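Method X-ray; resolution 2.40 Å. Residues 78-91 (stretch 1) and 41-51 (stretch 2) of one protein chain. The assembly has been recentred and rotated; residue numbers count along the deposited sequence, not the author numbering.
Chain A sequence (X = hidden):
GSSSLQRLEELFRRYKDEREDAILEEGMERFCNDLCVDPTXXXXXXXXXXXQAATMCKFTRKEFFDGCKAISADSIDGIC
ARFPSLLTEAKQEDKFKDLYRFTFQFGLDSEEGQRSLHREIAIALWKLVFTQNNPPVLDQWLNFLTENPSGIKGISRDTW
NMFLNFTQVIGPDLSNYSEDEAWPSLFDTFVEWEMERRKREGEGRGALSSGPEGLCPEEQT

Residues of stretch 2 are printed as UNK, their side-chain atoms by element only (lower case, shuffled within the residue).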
# COMPACT_ATOMS: atom_id res chain seq x y z
N GLY A 78 22.29 3.02 -6.76
CA GLY A 78 22.11 1.58 -6.76
C GLY A 78 20.66 1.20 -6.56
O GLY A 78 20.15 0.31 -7.25
N ILE A 79 19.99 1.86 -5.62
CA ILE A 79 18.57 1.63 -5.39
C ILE A 79 17.75 1.94 -6.64
O ILE A 79 16.93 1.12 -7.06
CB ILE A 79 18.04 2.44 -4.17
CG1 ILE A 79 18.72 1.96 -2.89
CG2 ILE A 79 16.53 2.27 -4.04
CD1 ILE A 79 18.74 2.94 -1.79
N CYS A 80 17.97 3.11 -7.24
CA CYS A 80 17.22 3.48 -8.44
C CYS A 80 17.38 2.44 -9.54
O CYS A 80 16.42 2.13 -10.24
CB CYS A 80 17.62 4.87 -8.96
SG CYS A 80 17.22 6.21 -7.82
N ALA A 81 18.58 1.90 -9.68
CA ALA A 81 18.85 0.90 -10.71
C ALA A 81 18.03 -0.38 -10.51
O ALA A 81 17.76 -1.10 -11.48
CB ALA A 81 20.34 0.59 -10.75
N ARG A 82 17.64 -0.67 -9.27
CA ARG A 82 16.86 -1.87 -8.97
C ARG A 82 15.38 -1.71 -9.28
O ARG A 82 14.67 -2.71 -9.44
CB ARG A 82 17.00 -2.28 -7.50
CG ARG A 82 18.43 -2.52 -7.04
CD ARG A 82 19.18 -3.48 -7.95
NE ARG A 82 20.50 -3.77 -7.41
CZ ARG A 82 21.50 -4.32 -8.10
NH1 ARG A 82 21.34 -4.66 -9.38
NH2 ARG A 82 22.66 -4.52 -7.50
N PHE A 83 14.91 -0.46 -9.37
CA PHE A 83 13.48 -0.19 -9.49
C PHE A 83 12.80 -1.02 -10.57
O PHE A 83 11.84 -1.71 -10.28
CB PHE A 83 13.22 1.30 -9.71
CG PHE A 83 13.18 2.10 -8.44
CD1 PHE A 83 12.67 1.55 -7.27
CD2 PHE A 83 13.63 3.42 -8.40
CE1 PHE A 83 12.61 2.28 -6.09
CE2 PHE A 83 13.58 4.15 -7.22
CZ PHE A 83 13.07 3.58 -6.06
N PRO A 84 13.32 -0.99 -11.80
CA PRO A 84 12.67 -1.75 -12.88
C PRO A 84 12.48 -3.23 -12.54
O PRO A 84 11.46 -3.82 -12.90
CB PRO A 84 13.63 -1.57 -14.06
CG PRO A 84 14.37 -0.28 -13.76
CD PRO A 84 14.51 -0.25 -12.27
N SER A 85 13.45 -3.84 -11.86
CA SER A 85 13.34 -5.25 -11.51
C SER A 85 12.43 -5.46 -10.28
O SER A 85 11.85 -6.54 -10.09
CB SER A 85 14.73 -5.87 -11.33
OG SER A 85 15.15 -5.82 -9.97
N LEU A 86 12.33 -4.44 -9.43
CA LEU A 86 11.36 -4.45 -8.34
C LEU A 86 9.95 -4.42 -8.92
O LEU A 86 9.08 -5.18 -8.49
CB LEU A 86 11.56 -3.25 -7.42
CG LEU A 86 12.57 -3.47 -6.30
CD1 LEU A 86 12.75 -2.21 -5.46
CD2 LEU A 86 12.16 -4.66 -5.42
N LEU A 87 9.75 -3.56 -9.91
CA LEU A 87 8.46 -3.47 -10.59
C LEU A 87 8.08 -4.83 -11.18
O LEU A 87 6.95 -5.29 -11.06
CB LEU A 87 8.48 -2.39 -11.68
CG LEU A 87 8.49 -0.92 -11.22
CD1 LEU A 87 8.91 0.00 -12.35
CD2 LEU A 87 7.13 -0.52 -10.69
N THR A 88 9.06 -5.47 -11.82
CA THR A 88 8.85 -6.78 -12.42
C THR A 88 8.53 -7.83 -11.37
O THR A 88 7.60 -8.61 -11.53
CB THR A 88 10.07 -7.22 -13.25
OG1 THR A 88 10.07 -6.48 -14.48
CG2 THR A 88 10.02 -8.70 -13.58
N GLU A 89 9.30 -7.83 -10.29
CA GLU A 89 9.08 -8.76 -9.18
C GLU A 89 7.65 -8.68 -8.66
O GLU A 89 6.99 -9.71 -8.47
CB GLU A 89 10.05 -8.44 -8.05
CG GLU A 89 10.21 -9.51 -6.99
CD GLU A 89 11.32 -9.16 -6.00
OE1 GLU A 89 12.12 -8.25 -6.30
OE2 GLU A 89 11.38 -9.79 -4.93
N ALA A 90 7.17 -7.46 -8.46
CA ALA A 90 5.85 -7.22 -7.88
C ALA A 90 4.70 -7.66 -8.79
O ALA A 90 3.55 -7.68 -8.37
CB ALA A 90 5.69 -5.75 -7.50
N LYS A 91 5.03 -8.01 -10.03
CA LYS A 91 4.03 -8.49 -10.98
C LYS A 91 3.82 -10.00 -10.91
O LYS A 91 2.78 -10.50 -11.34
CB LYS A 91 4.40 -8.08 -12.41
CG LYS A 91 3.97 -6.68 -12.78
CD LYS A 91 3.67 -6.60 -14.27
CE LYS A 91 4.94 -6.43 -15.09
NZ LYS A 91 5.35 -4.99 -15.22
N UNK A 41 4.35 7.48 -4.20
CA UNK A 41 4.22 6.66 -5.40
C UNK A 41 4.56 5.16 -5.21
O UNK A 41 5.13 4.75 -4.20
c UNK A 41 5.02 7.27 -6.56
c UNK A 41 7.08 6.84 -7.92
o UNK A 41 6.98 5.72 -8.49
c UNK A 41 6.51 6.99 -6.52
o UNK A 41 7.60 7.84 -8.45
N UNK A 42 4.17 4.36 -6.20
CA UNK A 42 4.21 2.89 -6.12
C UNK A 42 5.60 2.29 -5.79
O UNK A 42 5.70 1.36 -4.98
c UNK A 42 2.65 -1.27 -6.56
c UNK A 42 2.76 0.13 -6.52
c UNK A 42 3.64 2.32 -7.43
c UNK A 42 4.07 -1.32 -8.52
c UNK A 42 4.18 0.08 -8.47
c UNK A 42 3.53 0.81 -7.46
c UNK A 42 3.30 -1.99 -7.56
N UNK A 43 6.66 2.81 -6.41
CA UNK A 43 8.01 2.32 -6.12
C UNK A 43 8.38 2.46 -4.66
O UNK A 43 9.17 1.67 -4.15
c UNK A 43 10.00 4.19 -11.54
n UNK A 43 10.76 5.23 -11.22
c UNK A 43 9.21 2.57 -8.33
n UNK A 43 9.73 3.90 -12.82
c UNK A 43 9.77 3.67 -9.17
n UNK A 43 9.51 3.43 -10.58
c UNK A 43 9.05 3.07 -6.93
N UNK A 44 7.83 3.48 -4.00
CA UNK A 44 8.11 3.71 -2.58
C UNK A 44 7.40 2.66 -1.73
O UNK A 44 7.97 2.15 -0.76
c UNK A 44 7.94 5.34 -0.66
c UNK A 44 7.74 5.16 -2.15
c UNK A 44 8.59 6.17 -2.96
N UNK A 45 6.16 2.33 -2.09
CA UNK A 45 5.49 1.18 -1.50
C UNK A 45 6.35 -0.10 -1.71
O UNK A 45 6.55 -0.88 -0.76
c UNK A 45 2.86 -0.13 -0.14
c UNK A 45 4.08 1.01 -2.08
c UNK A 45 3.29 -0.23 -1.63
c UNK A 45 2.08 -0.48 -2.54
N UNK A 46 6.87 -0.31 -2.92
CA UNK A 46 7.73 -1.49 -3.18
C UNK A 46 8.98 -1.50 -2.30
O UNK A 46 9.35 -2.53 -1.75
c UNK A 46 7.59 -2.03 -7.06
c UNK A 46 8.15 -1.56 -4.65
c UNK A 46 7.02 -1.76 -5.66
c UNK A 46 6.15 -2.90 -5.22
N UNK A 47 9.62 -0.34 -2.16
CA UNK A 47 10.77 -0.20 -1.28
C UNK A 47 10.42 -0.57 0.16
O UNK A 47 11.11 -1.39 0.76
c UNK A 47 12.78 1.53 -1.38
c UNK A 47 13.04 2.99 -1.81
c UNK A 47 13.52 0.54 -2.32
c UNK A 47 11.28 1.25 -1.33
N UNK A 48 9.36 0.03 0.70
CA UNK A 48 8.91 -0.27 2.05
C UNK A 48 8.62 -1.78 2.20
O UNK A 48 8.94 -2.39 3.22
c UNK A 48 7.65 0.56 2.41
N UNK A 49 8.01 -2.35 1.17
CA UNK A 49 7.76 -3.78 1.12
C UNK A 49 9.08 -4.58 1.24
O UNK A 49 9.25 -5.37 2.17
n UNK A 49 6.39 -7.81 -0.31
c UNK A 49 6.87 -7.63 -1.58
c UNK A 49 6.86 -5.62 -0.48
c UNK A 49 6.99 -4.13 -0.16
c UNK A 49 7.69 -5.81 -2.96
c UNK A 49 7.07 -8.56 -2.61
c UNK A 49 7.18 -6.26 -1.73
c UNK A 49 7.89 -6.73 -3.98
c UNK A 49 6.39 -6.60 0.35
c UNK A 49 7.58 -8.10 -3.80
N UNK A 50 10.01 -4.33 0.31
CA UNK A 50 11.35 -4.92 0.34
C UNK A 50 12.10 -4.73 1.68
O UNK A 50 12.82 -5.63 2.12
n UNK A 50 12.85 -8.05 -2.50
c UNK A 50 12.20 -4.35 -0.80
c UNK A 50 12.59 -5.37 -1.81
c UNK A 50 11.83 -7.26 -3.21
c UNK A 50 11.39 -6.10 -2.32
N UNK A 51 11.94 -3.57 2.31
CA UNK A 51 12.60 -3.31 3.60
C UNK A 51 11.78 -3.86 4.76
O UNK A 51 12.20 -3.78 5.91
c UNK A 51 15.28 -1.37 0.95
c UNK A 51 14.37 -1.93 1.82
c UNK A 51 15.12 0.70 2.14
c UNK A 51 15.66 -0.05 1.11
c UNK A 51 13.82 -1.19 2.86
c UNK A 51 12.83 -1.80 3.81
c UNK A 51 14.21 0.13 3.01

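Position 41 carries three side-chain carbons, the third bearing two oxygens. Three side-chain carbons, the last being the carboxylate carbon, make glutamate, so this is Glu41. It occupies the N-cap position; its backbone O accepts from the N of position 44 at 3.0 Å, and its side chain stays 6.6 Å or more from stretch 1.

Position 42 has one carbon followed by a six-membered all-carbon ring with no substituent, its edge turned to Leu87. This is phenylalanine, with CD2 of Phe42 3.7 Å from CD2 of Leu87.

At position 43 three carbons, lying over one face of the Phe83 ring, lead to a nitrogen and then to a carbon holding two more nitrogens: a guanidinium, hence arginine. CB of Arg43 is 3.7 Å from Phe83 CE1, and its CD sits 4.0 Å from the ring centroid, 16° off the normal, a CH-pi contact. Arg43 NE also lies 4.0 Å from Glu41 OE2, a long salt bridge in which no N-H points at the oxygen, so charge alone links them.

Position 44 shows three carbons, branched at the first, and CA-to-CB points away from stretch 1 without contact. The branching identifies Val44.

Position 45 has four carbons forked at the second, the pattern of leucine. Leu45 is buried yet out of reach of stretch 1.

The same four-carbon fork recurs at position 46, but here CA-to-CB points toward stretch 1 and the fork touches Leu86, Leu87 and Ala90. Leu46 places CD2 3.7 Å from Ala90 CB, while its CD1 is 4.0 Å from Leu87 CD2 and 4.2 Å from Leu86 CB; CD1 also lies 4.2 Å from Ala90 CB, so both methyls reach Ala90.

Position 47 is again a four-carbon fork, touching Ile79, Phe83 and Leu86, so leucine, with chi1 off the wells at -138°. CD1 of Leu47 is 3.9 Å from Ile79 CG2, 4.2 Å from Leu86 CD1 and 4.3 Å from Phe83 CE1.

A single side-chain carbon at position 48 means alanine; Ala48 is out of reach.

Position 49 bears one carbon, then fused five- and six-membered rings of eight carbons and one nitrogen, an indole touching Ala90. Trp49 brings CZ3 to 4.3 Å from Ala90 CB.

Position 50 has four carbons in a row ending in nitrogen, reaching Leu86 and Glu89, which is lysine. Lys50 NZ forms a salt bridge with Glu89 OE2 at 3.3 Å, and its CE packs 3.4 Å from Leu86 CD2.

Position 51 repeats the one-carbon, six-carbon-ring pattern, 5.2 Å or more from stretch 1: Phe51.

The helices cross nearly at right angles, 84° between their directions, with axes 10.2 Å apart at closest approach. The two stretches together bury 668 Å², both sides summed. Side chains from successive turns of stretch 2 meet Ile79, Phe83, Leu86, Leu87 and Ala90 in mainly apolar packing. No hydrogen bond joins the stretches; the Lys50–Glu89 salt bridge supplies the charged contact, and the CH-pi contact of Arg43 CD with the Phe83 ring adds to the packing.

Stretch 2, residues 41-51: EFRVLLLAWKF
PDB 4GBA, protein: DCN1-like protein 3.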